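Local structure of Serine/threonine-protein kinase Tel1 (Chaetomium thermophilum, 6SKY) at residues 1477-1482 and 1581-1586; 1536-1541 and 1562-1567; 2171-2176 and 2207-2212; 2225-2230 and 2249-2254. The protein is an ATM-subfamily serine/threonine kinase that probably senses DNA damage and activates checkpoint signalling by phosphorylating proteins at serine or threonine followed by glutamine. All coordinates share one frame; numbering follows the deposited sequence.

How the contacts relate
All four contacts join helices, and all lie away from the nucleotide and magnesium sites. Contacts 1 and 2 have centres 11 Å apart, with contact 2 nested along the chain inside the loop closed by contact 1; Ile-1565 of contact 2 packs on Arg-1581, Ala-1584 and Leu-1585 of contact 1. Contacts 3 and 4, with centres 15 Å apart, both belong to the FAT domain and meet where Lys-2251 approaches Asn-2212. The nearest atoms of contacts 2 and 3 are about 29 Å apart. Contact 1 is buried and mainly apolar; the other three are partly buried, with a carboxylate beside a hydroxyl in contact 2, a salt bridge in contact 3 and aliphatic packing in contact 4.

Contact 1: 1477-1482 and 1581-1586; sequences ALSSLA and RDVALS
Ser-1479 and Val-1583 mark the closest backbone approach, their CA atoms 6.2 Å apart, where helices 1470-1487 and 1578-1588 of the alpha-solenoid lie side by side. The two segments run in the same general sense, although 98 residues separate them in the chain. Each is regular helix: Ala-1482 N bonds to Leu-1478 O at 3.0 Å, and Leu-1585 N to Arg-1581 O at 2.9 Å.

Across these close backbones the small residues Ser-1479 and Ala-1584 sit opposite the larger Val-1583 and Leu-1478. Leu-1478 reaches across with CG anti to its own backbone N (chi1 175°), which carries the branched end over Ala-1584. CG and both methyls gather round that one methyl group, CD2 of Leu-1478 being 3.7 Å and CD1 3.9 Å from Ala-1584 CB. Val-1583 is directed toward helix 1470-1487, and its CB, at the root of the branches, faces the hydroxyl of Ser-1479. Ala-1482 also faces helix 1578-1588, where it touches Met-1587.

Other helices flank the pair. Phe-1515 and Leu-1519 of helix 1502-1521 receive Ala-1477 and Leu-1481, while Ile-1565 of helix 1557-1569 packs on Ala-1584. The polar atom at the interface is satisfied inside its own helix: Ser-1479 OG, hydrogen-bonded to Gly-1475 O, meets Val-1583 CB 4.2 Å away by van der Waals contact alone.

Contact 2: 1536-1541 and 1562-1567; sequences FRSITE and LLEILK
Polar and apolar contacts both converge on Glu-1564, which faces helix 1530-1543 from helix 1557-1569. The polar group is Ser-1538 against the Glu-1564 carboxylate: Ser-1538 OG lies 3.0 Å from Glu-1564 OE2 and 3.4 Å from Glu-1564 OE1, the latter at a poor angle for bonding. In its own helix the carbonyl oxygens of Gln-1534 and Ala-1535 are both within hydrogen-bonding reach of the serine OG, Gln-1534 being the stronger partner; the approach to Glu-1564 is a close polar contact. Ser-1538 CB also lies beside the carboxylate. A bend at chi2 (-71°) folds the glutamate chain so that its acid group lies alongside the serine.

The apolar part uses the base of the same glutamate. Ile-1539 CG1 meets Glu-1564 CB at 3.9 Å, the two chains crossing obliquely. An alanine in place of Glu-1564 keeps the CB that meets Ile-1539 but has no carboxylate, and the side of Ser-1538 facing it would probably be left without that packing partner.

The backbones come nearest at Ile-1539 and Glu-1564, whose CA atoms are 6.4 Å apart, and the segments run in roughly opposite senses. Such packing of successive, oppositely directed helices is characteristic of an alpha-solenoid.

Contact 3: 2171-2176 and 2207-2212; sequences IFRFHR and KMEAAN
A salt bridge within the FAT domain, a TPR-related array of helices, links Arg-2173 in the last turn of helix 2154-2174 to Glu-2209 of helix 2203-2217. The backbones are well separated, the nearest CA atoms, of Arg-2173 and Asn-2212, being 9.1 Å apart, so long side chains span the gap. The arginine helix ends in a Schellman motif, with Arg-2176 at positive phi.

Arg-2173 and Glu-2209 approach from opposite directions, and their flat groups are nearly coplanar, 18° apart. One nitrogen serves both oxygens: Arg-2173 NH1 gives Glu-2209 OE1 a nearly straight bond of 3.1 Å (170°), accepted on the syn lone pair of OE1, and a weak, bent one to Glu-2209 OE2 at 2.6 Å. The bend of the glutamate at chi2 (48°) brings the carboxylate to the guanidinium edge. Ser-2169 adds a weak bond to OE1, while Asp-2216 forms a weak, long ion pair with the arginine NE.

Were a methionine to replace Arg-2173, the buried carboxylate of Glu-2209 would probably be left without its charged mate. Asn-2212 contributes aliphatic packing: its CB lies over one guanidinium face, offset toward the rim, 3.4 Å from Arg-2173 NH1.

Contact 4: 2225-2230 and 2249-2254; sequences RMLQAI and LSKIGY
Leu-2227 and Ile-2252 pack at the centre, Leu-2227 CB touching Ile-2252 CG1 at 3.7 Å. In the leucine, CG stands anti to the carbonyl carbon (chi1 -72°), and the chain continues outward so that CD1 arrives over the lysine stem. There it lies 4.0 Å from Lys-2251 CD and equally far from CG of that lysine, the two side chains crossing at about a right angle. Ile-2252 divides its work between branches: its CD1 lies 3.8 Å from the backbone O of Leu-2227, while its CG2 meets Gln-2228 CG at 4.0 Å.

These residues join helices 2220-2232 and 2245-2259 of the FAT domain, consecutive in the chain and packed as an antiparallel helical hairpin. The segment axes approach to 9.9 Å, at 154° between their N-to-C directions.

Polar ends turn to other partners. The lysine chain is extended until its last torsion (chi4 67°), where it bends and NZ forms a weak hydrogen bond with Asn-2212 OD1. Beyond CG the glutamine is extended as well; Arg-2225 NH2 donates to Gln-2228 OE1 at 3.2 Å, in the carbonyl plane and on a lone pair, and Gln-2228 NE2 bonds weakly to Tyr-2271. Arg-2225 also packs on Ala-1937 of the second subunit.

Contact 1: 1477-1482 and 1581-1586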
loop_
_atom_site.group_PDB
_atom_site.type_symbol
_atom_site.label_atom_id
_atom_site.label_comp_id
_atom_site.label_asym_id
_atom_site.label_seq_id
_atom_site.Cartn_x
_atom_site.Cartn_y
_atom_site.Cartn_z
ATOM N N ALA A 1477 -63.204 10.095 -28.879
ATOM C CA ALA A 1477 -62.870 9.910 -30.281
ATOM C C ALA A 1477 -61.873 8.778 -30.461
ATOM O O ALA A 1477 -62.038 7.931 -31.341
ATOM C CB ALA A 1477 -62.312 11.209 -30.850
ATOM N N LEU A 1478 -60.826 8.751 -29.639
ATOM C CA LEU A 1478 -59.840 7.683 -29.744
ATOM C C LEU A 1478 -60.483 6.319 -29.541
ATOM O O LEU A 1478 -60.309 5.411 -30.361
ATOM C CB LEU A 1478 -58.722 7.912 -28.734
ATOM C CG LEU A 1478 -57.658 6.831 -28.616
ATOM C CD1 LEU A 1478 -57.103 6.482 -29.971
ATOM C CD2 LEU A 1478 -56.562 7.327 -27.716
ATOM N N SER A 1479 -61.246 6.162 -28.457
ATOM C CA SER A 1479 -61.861 4.870 -28.173
ATOM C C SER A 1479 -62.846 4.473 -29.260
ATOM O O SER A 1479 -62.889 3.309 -29.674
ATOM C CB SER A 1479 -62.558 4.909 -26.817
ATOM O OG SER A 1479 -61.662 5.290 -25.795
ATOM N N SER A 1480 -63.636 5.429 -29.748
ATOM C CA SER A 1480 -64.660 5.115 -30.734
ATOM C C SER A 1480 -64.038 4.737 -32.067
ATOM O O SER A 1480 -64.441 3.752 -32.692
ATOM C CB SER A 1480 -65.603 6.302 -30.893
ATOM O OG SER A 1480 -66.741 5.945 -31.650
ATOM N N LEU A 1481 -63.050 5.508 -32.520
ATOM C CA LEU A 1481 -62.383 5.189 -33.774
ATOM C C LEU A 1481 -61.664 3.852 -33.690
ATOM O O LEU A 1481 -61.675 3.075 -34.650
ATOM C CB LEU A 1481 -61.413 6.306 -34.139
ATOM C CG LEU A 1481 -62.082 7.637 -34.470
ATOM C CD1 LEU A 1481 -61.053 8.740 -34.561
ATOM C CD2 LEU A 1481 -62.868 7.534 -35.759
ATOM N N ALA A 1482 -61.047 3.553 -32.544
ATOM C CA ALA A 1482 -60.390 2.262 -32.383
ATOM C C ALA A 1482 -61.392 1.117 -32.473
ATOM O O ALA A 1482 -61.176 0.141 -33.203
ATOM C CB ALA A 1482 -59.645 2.224 -31.052
ATOM N N ARG A 1581 -56.941 5.583 -22.944
ATOM C CA ARG A 1581 -55.575 5.175 -23.224
ATOM C C ARG A 1581 -55.423 3.664 -23.137
ATOM O O ARG A 1581 -54.711 3.061 -23.945
ATOM C CB ARG A 1581 -54.631 5.875 -22.257
ATOM C CG ARG A 1581 -53.190 5.574 -22.479
ATOM C CD ARG A 1581 -52.342 6.541 -21.711
ATOM N NE ARG A 1581 -52.749 6.634 -20.317
ATOM C CZ ARG A 1581 -53.108 7.763 -19.725
ATOM N NH1 ARG A 1581 -53.102 8.898 -20.405
ATOM N NH2 ARG A 1581 -53.461 7.759 -18.450
ATOM N N ASP A 1582 -56.098 3.031 -22.174
ATOM C CA ASP A 1582 -56.036 1.578 -22.059
ATOM C C ASP A 1582 -56.678 0.901 -23.259
ATOM O O ASP A 1582 -56.167 -0.109 -23.750
ATOM C CB ASP A 1582 -56.705 1.115 -20.769
ATOM C CG ASP A 1582 -55.837 1.340 -19.539
ATOM O OD1 ASP A 1582 -54.686 1.794 -19.692
ATOM O OD2 ASP A 1582 -56.306 1.065 -18.415
ATOM N N VAL A 1583 -57.790 1.443 -23.754
ATOM C CA VAL A 1583 -58.429 0.884 -24.946
ATOM C C VAL A 1583 -57.497 0.987 -26.147
ATOM O O VAL A 1583 -57.288 0.015 -26.884
ATOM C CB VAL A 1583 -59.767 1.590 -25.218
ATOM C CG1 VAL A 1583 -60.291 1.215 -26.590
ATOM C CG2 VAL A 1583 -60.775 1.235 -24.148
ATOM N N ALA A 1584 -56.927 2.173 -26.360
ATOM C CA ALA A 1584 -56.026 2.366 -27.489
ATOM C C ALA A 1584 -54.824 1.437 -27.408
ATOM O O ALA A 1584 -54.441 0.817 -28.405
ATOM C CB ALA A 1584 -55.565 3.816 -27.547
ATOM N N LEU A 1585 -54.219 1.325 -26.226
ATOM C CA LEU A 1585 -53.039 0.486 -26.081
ATOM C C LEU A 1585 -53.372 -0.990 -26.213
ATOM O O LEU A 1585 -52.566 -1.753 -26.746
ATOM C CB LEU A 1585 -52.369 0.757 -24.742
ATOM C CG LEU A 1585 -51.068 1.547 -24.789
ATOM C CD1 LEU A 1585 -51.188 2.718 -25.725
ATOM C CD2 LEU A 1585 -50.727 2.017 -23.399
ATOM N N SER A 1586 -54.541 -1.418 -25.743
ATOM C CA SER A 1586 -54.915 -2.809 -25.930
ATOM C C SER A 1586 -55.253 -3.115 -27.378
ATOM O O SER A 1586 -55.175 -4.276 -27.785
ATOM C CB SER A 1586 -56.093 -3.171 -25.036
ATOM O OG SER A 1586 -56.455 -4.525 -25.228
#

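Contact 2: 1536-1541 and 1562-1567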
loop_
_atom_site.group_PDB
_atom_site.type_symbol
_atom_site.label_atom_id
_atom_site.label_comp_id
_atom_site.label_asym_id
_atom_site.label_seq_id
_atom_site.Cartn_x
_atom_site.Cartn_y
_atom_site.Cartn_z
ATOM N N PHE A 1536 -54.133 16.906 -30.172
ATOM C CA PHE A 1536 -55.478 16.493 -30.549
ATOM C C PHE A 1536 -55.550 16.168 -32.032
ATOM O O PHE A 1536 -56.080 15.121 -32.429
ATOM C CB PHE A 1536 -56.471 17.598 -30.187
ATOM C CG PHE A 1536 -57.902 17.211 -30.370
ATOM C CD1 PHE A 1536 -58.611 16.643 -29.336
ATOM C CD2 PHE A 1536 -58.539 17.416 -31.574
ATOM C CE1 PHE A 1536 -59.920 16.284 -29.501
ATOM C CE2 PHE A 1536 -59.850 17.052 -31.741
ATOM C CZ PHE A 1536 -60.539 16.485 -30.703
ATOM N N ARG A 1537 -55.024 17.065 -32.869
ATOM C CA ARG A 1537 -55.029 16.828 -34.308
ATOM C C ARG A 1537 -54.327 15.522 -34.649
ATOM O O ARG A 1537 -54.857 14.697 -35.401
ATOM C CB ARG A 1537 -54.365 17.995 -35.037
ATOM C CG ARG A 1537 -55.116 19.304 -34.937
ATOM C CD ARG A 1537 -56.459 19.224 -35.631
ATOM N NE ARG A 1537 -57.113 20.526 -35.684
ATOM C CZ ARG A 1537 -56.835 21.462 -36.586
ATOM N NH1 ARG A 1537 -55.909 21.241 -37.508
ATOM N NH2 ARG A 1537 -57.480 22.622 -36.565
ATOM N N SER A 1538 -53.133 15.317 -34.097
ATOM C CA SER A 1538 -52.355 14.132 -34.435
ATOM C C SER A 1538 -53.043 12.864 -33.956
ATOM O O SER A 1538 -53.147 11.888 -34.706
ATOM C CB SER A 1538 -50.955 14.248 -33.842
ATOM O OG SER A 1538 -51.015 14.779 -32.535
ATOM N N ILE A 1539 -53.531 12.858 -32.714
ATOM C CA ILE A 1539 -54.201 11.674 -32.187
ATOM C C ILE A 1539 -55.401 11.316 -33.050
ATOM O O ILE A 1539 -55.529 10.183 -33.524
ATOM C CB ILE A 1539 -54.606 11.890 -30.718
ATOM C CG1 ILE A 1539 -53.391 11.760 -29.803
ATOM C CG2 ILE A 1539 -55.665 10.897 -30.306
ATOM C CD1 ILE A 1539 -53.677 12.123 -28.369
ATOM N N THR A 1540 -56.290 12.283 -33.285
ATOM C CA THR A 1540 -57.505 11.998 -34.039
ATOM C C THR A 1540 -57.190 11.559 -35.464
ATOM O O THR A 1540 -57.734 10.559 -35.954
ATOM C CB THR A 1540 -58.406 13.227 -34.044
ATOM O OG1 THR A 1540 -57.645 14.367 -34.458
ATOM C CG2 THR A 1540 -58.951 13.476 -32.657
ATOM N N GLU A 1541 -56.300 12.285 -36.144
ATOM C CA GLU A 1541 -56.006 11.967 -37.535
ATOM C C GLU A 1541 -55.343 10.604 -37.669
ATOM O O GLU A 1541 -55.720 9.807 -38.535
ATOM C CB GLU A 1541 -55.132 13.057 -38.147
ATOM C CG GLU A 1541 -54.428 12.632 -39.418
ATOM C CD GLU A 1541 -55.373 12.062 -40.464
ATOM O OE1 GLU A 1541 -56.527 12.529 -40.558
ATOM O OE2 GLU A 1541 -54.955 11.138 -41.192
ATOM N N LEU A 1562 -49.084 5.535 -31.407
ATOM C CA LEU A 1562 -48.464 5.042 -30.182
ATOM C C LEU A 1562 -47.548 6.089 -29.573
ATOM O O LEU A 1562 -47.565 6.308 -28.359
ATOM C CB LEU A 1562 -47.685 3.762 -30.469
ATOM C CG LEU A 1562 -46.926 3.128 -29.305
ATOM C CD1 LEU A 1562 -47.884 2.531 -28.308
ATOM C CD2 LEU A 1562 -45.969 2.082 -29.808
ATOM N N LEU A 1563 -46.747 6.751 -30.402
ATOM C CA LEU A 1563 -45.844 7.774 -29.896
ATOM C C LEU A 1563 -46.613 8.953 -29.322
ATOM O O LEU A 1563 -46.208 9.521 -28.305
ATOM C CB LEU A 1563 -44.909 8.231 -31.010
ATOM C CG LEU A 1563 -43.534 8.713 -30.563
ATOM C CD1 LEU A 1563 -42.764 7.565 -29.930
ATOM C CD2 LEU A 1563 -42.782 9.303 -31.740
ATOM N N GLU A 1564 -47.732 9.330 -29.947
ATOM C CA GLU A 1564 -48.552 10.409 -29.407
ATOM C C GLU A 1564 -49.148 10.032 -28.062
ATOM O O GLU A 1564 -49.140 10.837 -27.129
ATOM C CB GLU A 1564 -49.662 10.774 -30.389
ATOM C CG GLU A 1564 -49.206 11.556 -31.604
ATOM C CD GLU A 1564 -48.805 12.979 -31.270
ATOM O OE1 GLU A 1564 -49.050 13.422 -30.128
ATOM O OE2 GLU A 1564 -48.244 13.661 -32.152
ATOM N N ILE A 1565 -49.675 8.813 -27.948
ATOM C CA ILE A 1565 -50.251 8.360 -26.685
ATOM C C ILE A 1565 -49.197 8.341 -25.588
ATOM O O ILE A 1565 -49.450 8.767 -24.457
ATOM C CB ILE A 1565 -50.895 6.977 -26.861
ATOM C CG1 ILE A 1565 -52.094 7.066 -27.791
ATOM C CG2 ILE A 1565 -51.308 6.419 -25.528
ATOM C CD1 ILE A 1565 -52.619 5.731 -28.192
ATOM N N LEU A 1566 -48.000 7.848 -25.901
ATOM C CA LEU A 1566 -46.948 7.789 -24.894
ATOM C C LEU A 1566 -46.494 9.184 -24.492
ATOM O O LEU A 1566 -46.378 9.488 -23.301
ATOM C CB LEU A 1566 -45.770 6.967 -25.410
ATOM C CG LEU A 1566 -46.013 5.487 -25.686
ATOM C CD1 LEU A 1566 -44.736 4.854 -26.160
ATOM C CD2 LEU A 1566 -46.536 4.786 -24.459
ATOM N N LYS A 1567 -46.232 10.048 -25.471
ATOM C CA LYS A 1567 -45.821 11.413 -25.172
ATOM C C LYS A 1567 -46.878 12.158 -24.370
ATOM O O LYS A 1567 -46.541 12.982 -23.515
ATOM C CB LYS A 1567 -45.515 12.139 -26.479
ATOM C CG LYS A 1567 -45.199 13.606 -26.350
ATOM C CD LYS A 1567 -44.843 14.177 -27.713
ATOM C CE LYS A 1567 -44.518 15.658 -27.635
ATOM N NZ LYS A 1567 -44.055 16.197 -28.944
#

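Contact 3: 2171-2176 and 2207-2212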
loop_
_atom_site.group_PDB
_atom_site.type_symbol
_atom_site.label_atom_id
_atom_site.label_comp_id
_atom_site.label_asym_id
_atom_site.label_seq_id
_atom_site.Cartn_x
_atom_site.Cartn_y
_atom_site.Cartn_z
ATOM N N ILE A 2171 -12.170 3.237 -19.471
ATOM C CA ILE A 2171 -13.204 3.282 -18.437
ATOM C C ILE A 2171 -12.751 2.538 -17.189
ATOM O O ILE A 2171 -12.880 3.039 -16.071
ATOM C CB ILE A 2171 -14.533 2.722 -18.964
ATOM C CG1 ILE A 2171 -15.024 3.546 -20.136
ATOM C CG2 ILE A 2171 -15.560 2.760 -17.887
ATOM C CD1 ILE A 2171 -16.100 2.887 -20.906
ATOM N N PHE A 2172 -12.226 1.327 -17.357
ATOM C CA PHE A 2172 -11.778 0.546 -16.210
ATOM C C PHE A 2172 -10.613 1.201 -15.501
ATOM O O PHE A 2172 -10.420 0.984 -14.304
ATOM C CB PHE A 2172 -11.379 -0.858 -16.644
ATOM C CG PHE A 2172 -12.533 -1.770 -16.865
ATOM C CD1 PHE A 2172 -13.549 -1.845 -15.950
ATOM C CD2 PHE A 2172 -12.607 -2.543 -17.998
ATOM C CE1 PHE A 2172 -14.610 -2.673 -16.157
ATOM C CE2 PHE A 2172 -13.664 -3.370 -18.208
ATOM C CZ PHE A 2172 -14.668 -3.437 -17.288
ATOM N N ARG A 2173 -9.802 1.973 -16.217
ATOM C CA ARG A 2173 -8.713 2.668 -15.556
ATOM C C ARG A 2173 -9.235 3.743 -14.621
ATOM O O ARG A 2173 -8.726 3.891 -13.507
ATOM C CB ARG A 2173 -7.764 3.266 -16.583
ATOM C CG ARG A 2173 -6.532 3.875 -15.974
ATOM C CD ARG A 2173 -5.393 3.945 -16.963
ATOM N NE ARG A 2173 -5.060 2.643 -17.523
ATOM C CZ ARG A 2173 -5.222 2.330 -18.798
ATOM N NH1 ARG A 2173 -4.895 1.125 -19.238
ATOM N NH2 ARG A 2173 -5.706 3.231 -19.639
ATOM N N PHE A 2174 -10.252 4.504 -15.035
ATOM C CA PHE A 2174 -10.745 5.534 -14.120
ATOM C C PHE A 2174 -11.325 4.938 -12.840
ATOM O O PHE A 2174 -11.246 5.556 -11.777
ATOM C CB PHE A 2174 -11.782 6.432 -14.779
ATOM C CG PHE A 2174 -12.315 7.492 -13.850
ATOM C CD1 PHE A 2174 -11.602 8.648 -13.619
ATOM C CD2 PHE A 2174 -13.508 7.316 -13.181
ATOM C CE1 PHE A 2174 -12.076 9.612 -12.752
ATOM C CE2 PHE A 2174 -13.983 8.278 -12.316
ATOM C CZ PHE A 2174 -13.268 9.426 -12.104
ATOM N N HIS A 2175 -11.927 3.761 -12.913
ATOM C CA HIS A 2175 -12.494 3.140 -11.724
ATOM C C HIS A 2175 -11.453 2.493 -10.830
ATOM O O HIS A 2175 -11.826 1.905 -9.813
ATOM C CB HIS A 2175 -13.523 2.081 -12.110
ATOM C CG HIS A 2175 -14.876 2.629 -12.419
ATOM N ND1 HIS A 2175 -15.123 3.431 -13.507
ATOM C CD2 HIS A 2175 -16.060 2.480 -11.787
ATOM C CE1 HIS A 2175 -16.399 3.758 -13.529
ATOM N NE2 HIS A 2175 -16.990 3.191 -12.496
ATOM N N ARG A 2176 -10.174 2.563 -11.193
ATOM C CA ARG A 2176 -9.097 1.911 -10.451
ATOM C C ARG A 2176 -9.358 0.419 -10.289
ATOM O O ARG A 2176 -9.167 -0.147 -9.213
ATOM C CB ARG A 2176 -8.880 2.566 -9.088
ATOM C CG ARG A 2176 -8.665 4.059 -9.137
ATOM C CD ARG A 2176 -7.389 4.403 -9.854
ATOM N NE ARG A 2176 -7.071 5.824 -9.776
ATOM C CZ ARG A 2176 -6.486 6.402 -8.732
ATOM N NH1 ARG A 2176 -6.227 7.702 -8.750
ATOM N NH2 ARG A 2176 -6.164 5.682 -7.665
ATOM N N LYS A 2207 0.521 -2.376 -27.387
ATOM C CA LYS A 2207 1.669 -2.341 -26.495
ATOM C C LYS A 2207 1.616 -1.140 -25.566
ATOM O O LYS A 2207 2.067 -1.230 -24.420
ATOM C CB LYS A 2207 2.958 -2.360 -27.302
ATOM C CG LYS A 2207 3.250 -3.718 -27.898
ATOM C CD LYS A 2207 4.583 -3.753 -28.612
ATOM C CE LYS A 2207 4.600 -2.810 -29.794
ATOM N NZ LYS A 2207 5.890 -2.835 -30.524
ATOM N N MET A 2208 1.036 -0.028 -26.006
ATOM C CA MET A 2208 0.847 1.086 -25.090
ATOM C C MET A 2208 -0.182 0.765 -24.021
ATOM O O MET A 2208 -0.043 1.204 -22.878
ATOM C CB MET A 2208 0.442 2.332 -25.854
ATOM C CG MET A 2208 0.112 3.491 -24.956
ATOM S SD MET A 2208 0.230 5.044 -25.823
ATOM C CE MET A 2208 1.764 4.757 -26.676
ATOM N N GLU A 2209 -1.213 -0.006 -24.358
ATOM C CA GLU A 2209 -2.147 -0.445 -23.329
ATOM C C GLU A 2209 -1.472 -1.367 -22.323
ATOM O O GLU A 2209 -1.734 -1.284 -21.118
ATOM C CB GLU A 2209 -3.345 -1.130 -23.971
ATOM C CG GLU A 2209 -4.345 -1.658 -22.976
ATOM C CD GLU A 2209 -4.699 -0.641 -21.908
ATOM O OE1 GLU A 2209 -4.928 0.538 -22.258
ATOM O OE2 GLU A 2209 -4.745 -1.020 -20.715
ATOM N N ALA A 2210 -0.597 -2.250 -22.796
ATOM C CA ALA A 2210 0.146 -3.102 -21.874
ATOM C C ALA A 2210 1.037 -2.281 -20.952
ATOM O O ALA A 2210 1.141 -2.566 -19.751
ATOM C CB ALA A 2210 0.973 -4.112 -22.654
ATOM N N ALA A 2211 1.690 -1.255 -21.495
ATOM C CA ALA A 2211 2.509 -0.383 -20.666
ATOM C C ALA A 2211 1.667 0.359 -19.640
ATOM O O ALA A 2211 2.108 0.577 -18.511
ATOM C CB ALA A 2211 3.274 0.601 -21.537
ATOM N N ASN A 2212 0.454 0.761 -20.013
ATOM C CA ASN A 2212 -0.430 1.419 -19.056
ATOM C C ASN A 2212 -0.814 0.487 -17.922
ATOM O O ASN A 2212 -0.864 0.896 -16.758
ATOM C CB ASN A 2212 -1.677 1.927 -19.758
ATOM C CG ASN A 2212 -1.456 3.227 -20.450
ATOM O OD1 ASN A 2212 -0.674 4.046 -19.998
ATOM N ND2 ASN A 2212 -2.149 3.435 -21.552
#

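Contact 4: 2225-2230 and 2249-2254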
loop_
_atom_site.group_PDB
_atom_site.type_symbol
_atom_site.label_atom_id
_atom_site.label_comp_id
_atom_site.label_asym_id
_atom_site.label_seq_id
_atom_site.Cartn_x
_atom_site.Cartn_y
_atom_site.Cartn_z
ATOM N N ARG A 2225 10.458 1.103 -20.068
ATOM C CA ARG A 2225 11.199 0.354 -21.076
ATOM C C ARG A 2225 10.293 -0.083 -22.214
ATOM O O ARG A 2225 10.697 -0.069 -23.381
ATOM C CB ARG A 2225 11.869 -0.858 -20.446
ATOM C CG ARG A 2225 12.869 -0.548 -19.373
ATOM C CD ARG A 2225 13.844 0.511 -19.796
ATOM N NE ARG A 2225 14.783 0.809 -18.723
ATOM C CZ ARG A 2225 15.530 1.902 -18.665
ATOM N NH1 ARG A 2225 16.360 2.085 -17.653
ATOM N NH2 ARG A 2225 15.446 2.812 -19.616
ATOM N N MET A 2226 9.058 -0.458 -21.891
ATOM C CA MET A 2226 8.100 -0.855 -22.912
ATOM C C MET A 2226 7.742 0.306 -23.828
ATOM O O MET A 2226 7.675 0.143 -25.052
ATOM C CB MET A 2226 6.865 -1.413 -22.229
ATOM C CG MET A 2226 6.131 -2.423 -23.022
ATOM S SD MET A 2226 5.105 -3.452 -21.994
ATOM C CE MET A 2226 4.420 -4.488 -23.269
ATOM N N LEU A 2227 7.517 1.491 -23.262
ATOM C CA LEU A 2227 7.211 2.650 -24.093
ATOM C C LEU A 2227 8.397 3.047 -24.954
ATOM O O LEU A 2227 8.227 3.432 -26.113
ATOM C CB LEU A 2227 6.778 3.824 -23.230
ATOM C CG LEU A 2227 5.422 3.793 -22.548
ATOM C CD1 LEU A 2227 5.274 5.030 -21.740
ATOM C CD2 LEU A 2227 4.334 3.698 -23.565
ATOM N N GLN A 2228 9.610 2.972 -24.412
ATOM C CA GLN A 2228 10.782 3.295 -25.216
ATOM C C GLN A 2228 10.986 2.294 -26.338
ATOM O O GLN A 2228 11.476 2.660 -27.407
ATOM C CB GLN A 2228 12.018 3.356 -24.338
ATOM C CG GLN A 2228 12.075 4.559 -23.451
ATOM C CD GLN A 2228 13.162 4.458 -22.437
ATOM O OE1 GLN A 2228 13.646 3.376 -22.145
ATOM N NE2 GLN A 2228 13.566 5.585 -21.892
ATOM N N ALA A 2229 10.631 1.030 -26.117
ATOM C CA ALA A 2229 10.681 0.059 -27.202
ATOM C C ALA A 2229 9.646 0.369 -28.272
ATOM O O ALA A 2229 9.918 0.207 -29.463
ATOM C CB ALA A 2229 10.477 -1.345 -26.653
ATOM N N ILE A 2230 8.446 0.790 -27.871
ATOM C CA ILE A 2230 7.465 1.246 -28.857
ATOM C C ILE A 2230 8.036 2.387 -29.678
ATOM O O ILE A 2230 7.858 2.447 -30.896
ATOM C CB ILE A 2230 6.155 1.680 -28.180
ATOM C CG1 ILE A 2230 5.484 0.526 -27.473
ATOM C CG2 ILE A 2230 5.204 2.230 -29.191
ATOM C CD1 ILE A 2230 4.296 0.971 -26.723
ATOM N N LEU A 2249 6.008 10.497 -26.880
ATOM C CA LEU A 2249 7.212 11.094 -26.317
ATOM C C LEU A 2249 6.920 11.809 -25.012
ATOM O O LEU A 2249 7.704 11.720 -24.064
ATOM C CB LEU A 2249 7.840 12.054 -27.313
ATOM C CG LEU A 2249 8.685 11.408 -28.395
ATOM C CD1 LEU A 2249 9.276 12.470 -29.256
ATOM C CD2 LEU A 2249 9.766 10.581 -27.778
ATOM N N SER A 2250 5.799 12.519 -24.930
ATOM C CA SER A 2250 5.489 13.217 -23.692
ATOM C C SER A 2250 5.068 12.251 -22.594
ATOM O O SER A 2250 5.316 12.515 -21.417
ATOM C CB SER A 2250 4.416 14.266 -23.939
ATOM O OG SER A 2250 3.184 13.664 -24.240
ATOM N N LYS A 2251 4.474 11.116 -22.950
ATOM C CA LYS A 2251 4.195 10.088 -21.955
ATOM C C LYS A 2251 5.478 9.500 -21.387
ATOM O O LYS A 2251 5.601 9.318 -20.170
ATOM C CB LYS A 2251 3.341 9.001 -22.586
ATOM C CG LYS A 2251 2.665 8.087 -21.627
ATOM C CD LYS A 2251 1.901 7.063 -22.402
ATOM C CE LYS A 2251 1.046 6.223 -21.506
ATOM N NZ LYS A 2251 -0.035 7.028 -20.899
ATOM N N ILE A 2252 6.449 9.198 -22.252
ATOM C CA ILE A 2252 7.741 8.724 -21.768
ATOM C C ILE A 2252 8.392 9.770 -20.882
ATOM O O ILE A 2252 8.961 9.445 -19.840
ATOM C CB ILE A 2252 8.670 8.347 -22.934
ATOM C CG1 ILE A 2252 8.045 7.301 -23.835
ATOM C CG2 ILE A 2252 9.951 7.799 -22.401
ATOM C CD1 ILE A 2252 8.866 7.015 -25.028
ATOM N N GLY A 2253 8.337 11.036 -21.285
ATOM C CA GLY A 2253 8.952 12.081 -20.486
ATOM C C GLY A 2253 8.328 12.220 -19.116
ATOM O O GLY A 2253 9.031 12.369 -18.116
ATOM N N TYR A 2254 7.003 12.158 -19.045
ATOM C CA TYR A 2254 6.326 12.234 -17.759
ATOM C C TYR A 2254 6.705 11.064 -16.866
ATOM O O TYR A 2254 7.007 11.243 -15.680
ATOM C CB TYR A 2254 4.817 12.278 -17.972
ATOM C CG TYR A 2254 4.043 12.000 -16.723
ATOM C CD1 TYR A 2254 3.486 10.761 -16.498
ATOM C CD2 TYR A 2254 3.886 12.970 -15.759
ATOM C CE1 TYR A 2254 2.803 10.497 -15.361
ATOM C CE2 TYR A 2254 3.199 12.714 -14.615
ATOM C CZ TYR A 2254 2.657 11.475 -14.421
ATOM O OH TYR A 2254 1.960 11.203 -13.273
#